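Local atomic coordinates of laccase (Botrytis aclada, PDB entry 3SQR), a protein that oxidises phenolic substrates such as hydroquinones with its copper centres while reducing dioxygen to water, and probably serves in lignin degradation and detoxification of lignin-derived products. Residues G132-D137 against G141-P146; L421-N426 against E542-I547. All blocks are in the same frame, centred on the assembly; numbering follows the deposited sequence.

Contact 1 of 2, residues G132-D137 against G141-P146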
ATOM      1  N   GLY A 132     -18.648  -0.441   7.167  1.00 28.24           N
ATOM      2  CA  GLY A 132     -19.216  -0.037   8.439  1.00 28.81           C
ATOM      3  C   GLY A 132     -18.253   0.455   9.494  1.00 29.04           C
ATOM      4  O   GLY A 132     -18.613   0.637  10.688  1.00 30.67           O
ATOM      5  N   SER A 133     -16.994   0.658   9.102  1.00 26.87           N
ATOM      6  CA  SER A 133     -16.031   1.187  10.023  1.00 25.76           C
ATOM      7  C   SER A 133     -15.183   2.290   9.377  1.00 24.15           C
ATOM      8  O   SER A 133     -13.979   2.415   9.622  1.00 24.61           O
ATOM      9  CB  SER A 133     -15.163   0.068  10.587  1.00 25.97           C
ATOM     10  OG  SER A 133     -14.609  -0.658   9.489  1.00 22.45           O
ATOM     11  N   LEU A 134     -15.846   3.117   8.566  1.00 24.16           N
ATOM     12  CA  LEU A 134     -15.222   4.176   7.807  1.00 23.67           C
ATOM     13  C   LEU A 134     -14.292   4.992   8.675  1.00 22.94           C
ATOM     14  O   LEU A 134     -13.209   5.419   8.269  1.00 24.20           O
ATOM     15  CB  LEU A 134     -16.361   5.116   7.308  1.00 25.92           C
ATOM     16  CG  LEU A 134     -15.876   6.485   6.910  1.00 24.84           C
ATOM     17  CD1 LEU A 134     -15.063   6.458   5.598  1.00 23.59           C
ATOM     18  CD2 LEU A 134     -17.161   7.418   6.731  1.00 24.77           C
ATOM     19  N   GLU A 135     -14.711   5.213   9.931  1.00 24.17           N
ATOM     20  CA  GLU A 135     -14.027   6.106  10.808  1.00 22.94           C
ATOM     21  C   GLU A 135     -12.686   5.550  11.338  1.00 21.51           C
ATOM     22  O   GLU A 135     -11.940   6.214  12.002  1.00 22.12           O
ATOM     23  CB  GLU A 135     -14.932   6.507  11.966  1.00 25.63           C
ATOM     24  CG  GLU A 135     -15.202   5.448  12.933  1.00 27.68           C
ATOM     25  CD  GLU A 135     -16.281   4.385  12.541  1.00 33.65           C
ATOM     26  OE1 GLU A 135     -16.866   4.405  11.403  1.00 33.74           O
ATOM     27  OE2 GLU A 135     -16.565   3.561  13.444  1.00 39.03           O
ATOM     28  N   TYR A 136     -12.355   4.327  10.927  1.00 21.44           N
ATOM     29  CA  TYR A 136     -11.136   3.714  11.327  1.00 22.14           C
ATOM     30  C   TYR A 136     -10.246   3.411  10.105  1.00 21.28           C
ATOM     31  O   TYR A 136      -9.227   2.723  10.236  1.00 21.21           O
ATOM     32  CB  TYR A 136     -11.419   2.465  12.143  1.00 21.66           C
ATOM     33  CG  TYR A 136     -12.127   2.818  13.456  1.00 19.15           C
ATOM     34  CD1 TYR A 136     -11.546   3.747  14.329  1.00 21.24           C
ATOM     35  CD2 TYR A 136     -13.370   2.306  13.747  1.00 21.90           C
ATOM     36  CE1 TYR A 136     -12.155   4.102  15.492  1.00 25.21           C
ATOM     37  CE2 TYR A 136     -14.001   2.633  14.943  1.00 24.91           C
ATOM     38  CZ  TYR A 136     -13.400   3.562  15.781  1.00 22.84           C
ATOM     39  OH  TYR A 136     -14.021   3.945  16.973  1.00 25.88           O
ATOM     40  N   ASP A 137     -10.579   4.011   8.965  1.00 20.79           N
ATOM     41  CA  ASP A 137      -9.739   3.900   7.786  1.00 20.62           C
ATOM     42  C   ASP A 137      -8.371   4.572   7.895  1.00 20.64           C
ATOM     43  O   ASP A 137      -7.427   4.236   7.172  1.00 22.06           O
ATOM     44  CB  ASP A 137     -10.493   4.379   6.555  1.00 20.30           C
ATOM     45  CG  ASP A 137      -9.842   4.008   5.274  1.00 24.09           C
ATOM     46  OD1 ASP A 137      -9.429   2.803   5.130  1.00 21.07           O
ATOM     47  OD2 ASP A 137      -9.768   4.862   4.377  1.00 25.35           O
ATOM     48  N   GLY A 141      -7.823  14.050   7.702  1.00 22.37           N
ATOM     49  CA  GLY A 141      -8.469  14.919   6.759  1.00 23.82           C
ATOM     50  C   GLY A 141      -9.624  14.325   6.013  1.00 23.48           C
ATOM     51  O   GLY A 141     -10.371  15.040   5.327  1.00 23.27           O
ATOM     52  N   VAL A 142      -9.740  12.991   6.010  1.00 23.30           N
ATOM     53  CA  VAL A 142     -10.885  12.352   5.375  1.00 23.42           C
ATOM     54  C   VAL A 142     -11.727  11.577   6.378  1.00 23.83           C
ATOM     55  O   VAL A 142     -12.948  11.817   6.517  1.00 24.07           O
ATOM     56  CB  VAL A 142     -10.439  11.422   4.233  1.00 23.89           C
ATOM     57  CG1 VAL A 142     -11.687  10.622   3.674  1.00 22.63           C
ATOM     58  CG2 VAL A 142      -9.599  12.175   3.134  1.00 23.07           C
ATOM     59  N   THR A 143     -11.125  10.603   7.095  1.00 23.24           N
ATOM     60  CA  THR A 143     -11.902   9.739   8.026  1.00 23.53           C
ATOM     61  C   THR A 143     -11.676  10.024   9.499  1.00 22.63           C
ATOM     62  O   THR A 143     -12.337   9.469  10.383  1.00 24.17           O
ATOM     63  CB  THR A 143     -11.628   8.257   7.755  1.00 23.40           C
ATOM     64  OG1 THR A 143     -10.271   8.002   8.039  1.00 22.53           O
ATOM     65  CG2 THR A 143     -11.931   7.898   6.309  1.00 21.20           C
ATOM     66  N   GLN A 144     -10.743  10.915   9.770  1.00 23.46           N
ATOM     67  CA  GLN A 144     -10.427  11.355  11.115  1.00 22.56           C
ATOM     68  C   GLN A 144      -9.605  12.624  11.110  1.00 22.19           C
ATOM     69  O   GLN A 144      -8.957  12.981  10.130  1.00 23.16           O
ATOM     70  CB  GLN A 144      -9.585  10.332  11.872  1.00 22.18           C
ATOM     71  CG  GLN A 144      -8.249  10.024  11.279  1.00 24.22           C
ATOM     72  CD  GLN A 144      -7.467   9.051  12.146  1.00 24.27           C
ATOM     73  OE1 GLN A 144      -7.550   7.828  11.936  1.00 21.81           O
ATOM     74  NE2 GLN A 144      -6.760   9.563  13.139  1.00 20.86           N
ATOM     75  N   CYS A 145      -9.565  13.275  12.261  1.00 23.61           N
ATOM     76  CA  CYS A 145      -8.547  14.229  12.557  1.00 24.05           C
ATOM     77  C   CYS A 145      -7.293  13.402  12.918  1.00 22.80           C
ATOM     78  O   CYS A 145      -7.420  12.272  13.402  1.00 25.40           O
ATOM     79  CB  CYS A 145      -8.889  15.096  13.767  1.00 25.05           C
ATOM     80  SG  CYS A 145     -10.308  16.222  13.433  1.00 26.69           S
ATOM     81  N   PRO A 146      -6.135  14.022  12.782  1.00 24.53           N
ATOM     82  CA  PRO A 146      -4.947  13.387  13.245  1.00 24.13           C
ATOM     83  C   PRO A 146      -5.000  13.117  14.733  1.00 24.68           C
ATOM     84  O   PRO A 146      -5.651  13.828  15.520  1.00 26.30           O
ATOM     85  CB  PRO A 146      -3.847  14.345  12.860  1.00 23.12           C
ATOM     86  CG  PRO A 146      -4.443  15.193  11.773  1.00 25.02           C
ATOM     87  CD  PRO A 146      -5.823  15.320  12.166  1.00 23.51           C
TER
HETATM   88  O   HOH W   1      -9.755   7.011  10.572  1.00 20.78           O
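T143 reaches into the 3-10 turn at L134-E135 and meets it with CB and its methyl CG2, while OG1 turns to polar partners. CG2 lies 3.5 Å from L134 CD1, the two side chains crossing at a slant, and 3.8 Å from D137 CB. CB of T143 packs at 3.3 Å on the carbonyl oxygen of L134, an oxygen that also accepts the turn bond from D137 N. With chi1 at 64°, OG1 of T143 sits between its own N and carbonyl carbon; there it is bonded to V139 N and donates to a water among buried residues at 2.8 Å. The same water donates to E135 O at 2.7 Å and to Q144 OE1, which Y155 OH also engages. Both segments belong to the loop between strands 123-125 and 152-158, tied down by the C145-C561 disulfide. No direct hydrogen bond joins them; methyl packing and one water with three hydrogen bonds do. T143 thus packs against D137, whose OD2 is bonded to ND1 of H468, a copper ligand, and whose backbone O is bonded to ND1 of H124, probably a ligand of the type 2 copper: bonds consistent with a second-shell role in orienting these imidazoles.

Contact 2 of 2, residues L421-N426 against E542-I547. With NAG (2-acetamido-2-deoxy-beta-D-glucopyranose), chain J.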
ATOM      1  N   LEU A 421     -16.113  14.634   9.262  1.00 25.64           N
ATOM      2  CA  LEU A 421     -16.671  15.652  10.201  1.00 26.66           C
ATOM      3  C   LEU A 421     -17.664  16.495   9.440  1.00 26.15           C
ATOM      4  O   LEU A 421     -18.787  16.738   9.907  1.00 26.97           O
ATOM      5  CB  LEU A 421     -15.579  16.434  10.841  1.00 28.61           C
ATOM      6  CG  LEU A 421     -16.075  17.560  11.772  1.00 29.69           C
ATOM      7  CD1 LEU A 421     -16.998  16.976  12.862  1.00 31.38           C
ATOM      8  CD2 LEU A 421     -14.852  18.251  12.341  1.00 30.27           C
ATOM      9  N   LYS A 422     -17.298  16.856   8.241  1.00 26.29           N
ATOM     10  CA  LYS A 422     -18.232  17.584   7.370  1.00 25.92           C
ATOM     11  C   LYS A 422     -19.515  16.797   7.123  1.00 25.63           C
ATOM     12  O   LYS A 422     -20.658  17.315   7.171  1.00 25.92           O
ATOM     13  CB  LYS A 422     -17.512  17.995   6.084  1.00 25.58           C
ATOM     14  CG  LYS A 422     -16.316  18.872   6.298  1.00 24.98           C
ATOM     15  CD  LYS A 422     -15.743  19.340   4.982  1.00 26.00           C
ATOM     16  CE  LYS A 422     -14.465  20.056   5.093  1.00 26.72           C
ATOM     17  NZ  LYS A 422     -14.661  21.452   5.729  1.00 29.24           N
ATOM     18  N   ILE A 423     -19.383  15.502   6.830  1.00 24.35           N
ATOM     19  CA  ILE A 423     -20.516  14.665   6.690  1.00 24.55           C
ATOM     20  C   ILE A 423     -21.353  14.547   7.966  1.00 25.68           C
ATOM     21  O   ILE A 423     -22.548  14.637   7.885  1.00 26.13           O
ATOM     22  CB  ILE A 423     -20.046  13.212   6.231  1.00 23.04           C
ATOM     23  CG1 ILE A 423     -19.627  13.345   4.795  1.00 23.29           C
ATOM     24  CG2 ILE A 423     -21.135  12.225   6.479  1.00 27.05           C
ATOM     25  CD1 ILE A 423     -18.785  12.112   4.320  1.00 23.46           C
ATOM     26  N   PHE A 424     -20.733  14.332   9.121  1.00 26.91           N
ATOM     27  CA  PHE A 424     -21.446  14.330  10.406  1.00 28.14           C
ATOM     28  C   PHE A 424     -22.219  15.652  10.649  1.00 30.15           C
ATOM     29  O   PHE A 424     -23.271  15.641  11.287  1.00 30.54           O
ATOM     30  CB  PHE A 424     -20.481  14.107  11.570  1.00 30.38           C
ATOM     31  CG  PHE A 424     -19.828  12.704  11.583  1.00 35.45           C
ATOM     32  CD1 PHE A 424     -20.287  11.666  10.759  1.00 40.88           C
ATOM     33  CD2 PHE A 424     -18.785  12.440  12.471  1.00 37.65           C
ATOM     34  CE1 PHE A 424     -19.677  10.403  10.802  1.00 40.99           C
ATOM     35  CE2 PHE A 424     -18.175  11.207  12.518  1.00 39.74           C
ATOM     36  CZ  PHE A 424     -18.622  10.173  11.703  1.00 41.72           C
ATOM     37  N   ASN A 425     -21.680  16.740  10.152  1.00 31.02           N
ATOM     38  CA  ASN A 425     -22.385  18.044  10.151  1.00 32.88           C
ATOM     39  C   ASN A 425     -23.347  18.286   9.005  1.00 32.26           C
ATOM     40  O   ASN A 425     -23.832  19.419   8.832  1.00 31.62           O
ATOM     41  CB  ASN A 425     -21.352  19.142  10.231  1.00 32.92           C
ATOM     42  CG  ASN A 425     -20.791  19.283  11.632  1.00 39.51           C
ATOM     43  OD1 ASN A 425     -19.591  19.105  11.865  1.00 47.15           O
ATOM     44  ND2 ASN A 425     -21.691  19.588  12.608  1.00 45.74           N
ATOM     45  N   ASN A 426     -23.645  17.219   8.242  1.00 31.77           N
ATOM     46  CA  ASN A 426     -24.672  17.173   7.202  1.00 32.60           C
ATOM     47  C   ASN A 426     -24.378  18.057   5.993  1.00 31.34           C
ATOM     48  O   ASN A 426     -25.266  18.463   5.267  1.00 31.39           O
ATOM     49  CB  ASN A 426     -26.052  17.462   7.787  1.00 34.10           C
ATOM     50  CG  ASN A 426     -26.495  16.404   8.758  1.00 39.05           C
ATOM     51  OD1 ASN A 426     -26.221  15.192   8.575  1.00 41.22           O
ATOM     52  ND2 ASN A 426     -27.170  16.834   9.819  1.00 46.20           N
ATOM     53  N   GLU A 542     -19.354   8.515  -0.995  1.00 23.49           N
ATOM     54  CA  GLU A 542     -20.221   7.480  -1.438  1.00 24.03           C
ATOM     55  C   GLU A 542     -21.447   7.302  -0.534  1.00 25.41           C
ATOM     56  O   GLU A 542     -21.336   6.974   0.648  1.00 24.57           O
ATOM     57  CB  GLU A 542     -19.434   6.123  -1.453  1.00 23.88           C
ATOM     58  CG  GLU A 542     -20.250   4.939  -1.924  1.00 23.46           C
ATOM     59  CD  GLU A 542     -19.424   3.693  -1.991  1.00 25.37           C
ATOM     60  OE1 GLU A 542     -18.192   3.847  -1.941  1.00 25.37           O
ATOM     61  OE2 GLU A 542     -19.988   2.617  -1.930  1.00 24.87           O
ATOM     62  N   SER A 543     -22.620   7.471  -1.125  1.00 26.52           N
ATOM     63  CA  SER A 543     -23.866   7.175  -0.396  1.00 27.52           C
ATOM     64  C   SER A 543     -23.875   7.849   0.958  1.00 27.91           C
ATOM     65  O   SER A 543     -24.131   7.241   2.006  1.00 27.66           O
ATOM     66  CB  SER A 543     -24.052   5.672  -0.290  1.00 27.23           C
ATOM     67  OG  SER A 543     -24.058   5.141  -1.586  1.00 25.75           O
ATOM     68  N   GLN A 544     -23.601   9.146   0.951  1.00 28.54           N
ATOM     69  CA  GLN A 544     -23.412   9.873   2.146  1.00 29.00           C
ATOM     70  C   GLN A 544     -24.471   9.623   3.233  1.00 29.63           C
ATOM     71  O   GLN A 544     -24.154   9.495   4.411  1.00 29.74           O
ATOM     72  CB  GLN A 544     -23.384  11.384   1.824  1.00 29.74           C
ATOM     73  CG  GLN A 544     -23.098  12.159   3.016  1.00 30.00           C
ATOM     74  CD  GLN A 544     -22.797  13.566   2.700  1.00 26.58           C
ATOM     75  OE1 GLN A 544     -22.358  13.877   1.588  1.00 27.39           O
ATOM     76  NE2 GLN A 544     -22.986  14.439   3.673  1.00 27.64           N
ATOM     77  N   SER A 545     -25.714   9.637   2.825  1.00 31.38           N
ATOM     78  CA  SER A 545     -26.786   9.652   3.829  1.00 31.74           C
ATOM     79  C   SER A 545     -26.968   8.225   4.347  1.00 32.09           C
ATOM     80  O   SER A 545     -27.662   8.001   5.362  1.00 30.68           O
ATOM     81  CB  SER A 545     -28.082  10.197   3.213  1.00 31.93           C
ATOM     82  OG  SER A 545     -28.553   9.312   2.207  1.00 33.84           O
ATOM     83  N   SER A 546     -26.316   7.248   3.688  1.00 31.42           N
ATOM     84  CA  SER A 546     -26.337   5.892   4.239  1.00 32.25           C
ATOM     85  C   SER A 546     -25.206   5.544   5.183  1.00 30.83           C
ATOM     86  O   SER A 546     -25.136   4.378   5.637  1.00 30.61           O
ATOM     87  CB  SER A 546     -26.339   4.848   3.133  1.00 31.36           C
ATOM     88  OG  SER A 546     -27.478   4.971   2.324  1.00 33.39           O
ATOM     89  N   ILE A 547     -24.342   6.486   5.520  1.00 31.17           N
ATOM     90  CA  ILE A 547     -23.256   6.178   6.425  1.00 33.18           C
ATOM     91  C   ILE A 547     -23.839   5.970   7.827  1.00 35.19           C
ATOM     92  O   ILE A 547     -24.634   6.759   8.241  1.00 36.77           O
ATOM     93  CB  ILE A 547     -22.186   7.323   6.456  1.00 33.51           C
ATOM     94  CG1 ILE A 547     -21.462   7.388   5.093  1.00 33.49           C
ATOM     95  CG2 ILE A 547     -21.160   7.135   7.554  1.00 33.23           C
ATOM     96  CD1 ILE A 547     -20.708   8.696   4.808  1.00 32.54           C
TER
HETATM   97  C1  NAG J 559     -27.669  15.883  10.788  1.00 50.81           C
HETATM   98  C2  NAG J 559     -27.761  16.452  12.199  1.00 54.44           C
HETATM   99  C3  NAG J 559     -28.504  15.478  13.125  1.00 54.77           C
HETATM  100  C4  NAG J 559     -29.763  14.864  12.484  1.00 54.22           C
HETATM  101  C5  NAG J 559     -29.419  14.306  11.107  1.00 53.46           C
HETATM  102  C6  NAG J 559     -30.621  13.657  10.413  1.00 53.14           C
HETATM  103  C7  NAG J 559     -25.975  17.944  13.068  1.00 56.02           C
HETATM  104  C8  NAG J 559     -24.509  18.051  13.398  1.00 54.08           C
HETATM  105  N2  NAG J 559     -26.380  16.758  12.606  1.00 54.85           N
HETATM  106  O3  NAG J 559     -28.873  16.173  14.287  1.00 55.88           O
HETATM  107  O4  NAG J 559     -30.261  13.787  13.257  1.00 54.17           O
HETATM  108  O5  NAG J 559     -28.925  15.389  10.328  1.00 52.65           O
HETATM  109  O6  NAG J 559     -31.615  14.640  10.223  1.00 52.21           O
HETATM  110  O7  NAG J 559     -26.726  18.909  13.239  1.00 52.21           O
HETATM  111  O   HOH W   2     -24.339  13.786   6.173  1.00 35.32           O
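A Schellman motif ends helix 419-424, and its last turn packs against the short 3-10 turn 544-546 that follows strand 537-542. The positive phi of N426 (67°) is the signature of that helix end: N426 N bonds to I423 O, and E427 N to K422 O. I423 carries the contact. Its CG2, set anti to the backbone N, meets I547 CD1 at 3.9 Å, while its own CD1 comes within 4.0 Å of the same methyl, so that the isoleucine tip of I547 touches both branches of a side chain lying at about a right angle to it. CG1 of I423 faces the amide of Q544, 3.7 Å from NE2 and 3.8 Å from CD.

Q544 is extended, with chi1 -176° and chi2 169°, which carries its amide across the isoleucine to the end of the helix. There NE2 bonds to E427 O and also donates to a water at 2.9 Å; that water donates in turn to I423 O at 2.6 Å and, weakly, to N426 OD1. One amide thus reaches the chain just past the helix directly and I423 O through water, while it lies against CG1 of I423. N426 ND2 is linked covalently to C1 of a NAG sugar, whose acetyl methyl C8 lies 3.4 Å from F424 O.

I423 also touches S521 of strand 520-526, the antiparallel neighbour of strand 537-542. The contact therefore joins helix 419-424 to the loop that leaves strand 537-542, an inner strand of its sheet, with helix 551-567, the last of the chain, reached through the edge-to-face rings of F424 and F557.

Contact 1 is wholly buried and close to the copper cluster, whereas contact 2 is only partly buried and reaches the glycosylated surface. Neither has a direct hydrogen bond across its segments; each combines methyl packing with a water bridge, but the water of contact 1 lies among buried residues and that of contact 2 at a helix end beside a sugar. Their centres are 12 Å apart, and L134 CD2 meets I547 CG2 at 4.1 Å. Strand 520-526 and helix 551-567 border both, and V142 and G141 bond to T420 and T419 at the start of helix 419-424, tying the loop of contact 1 to the helix of contact 2.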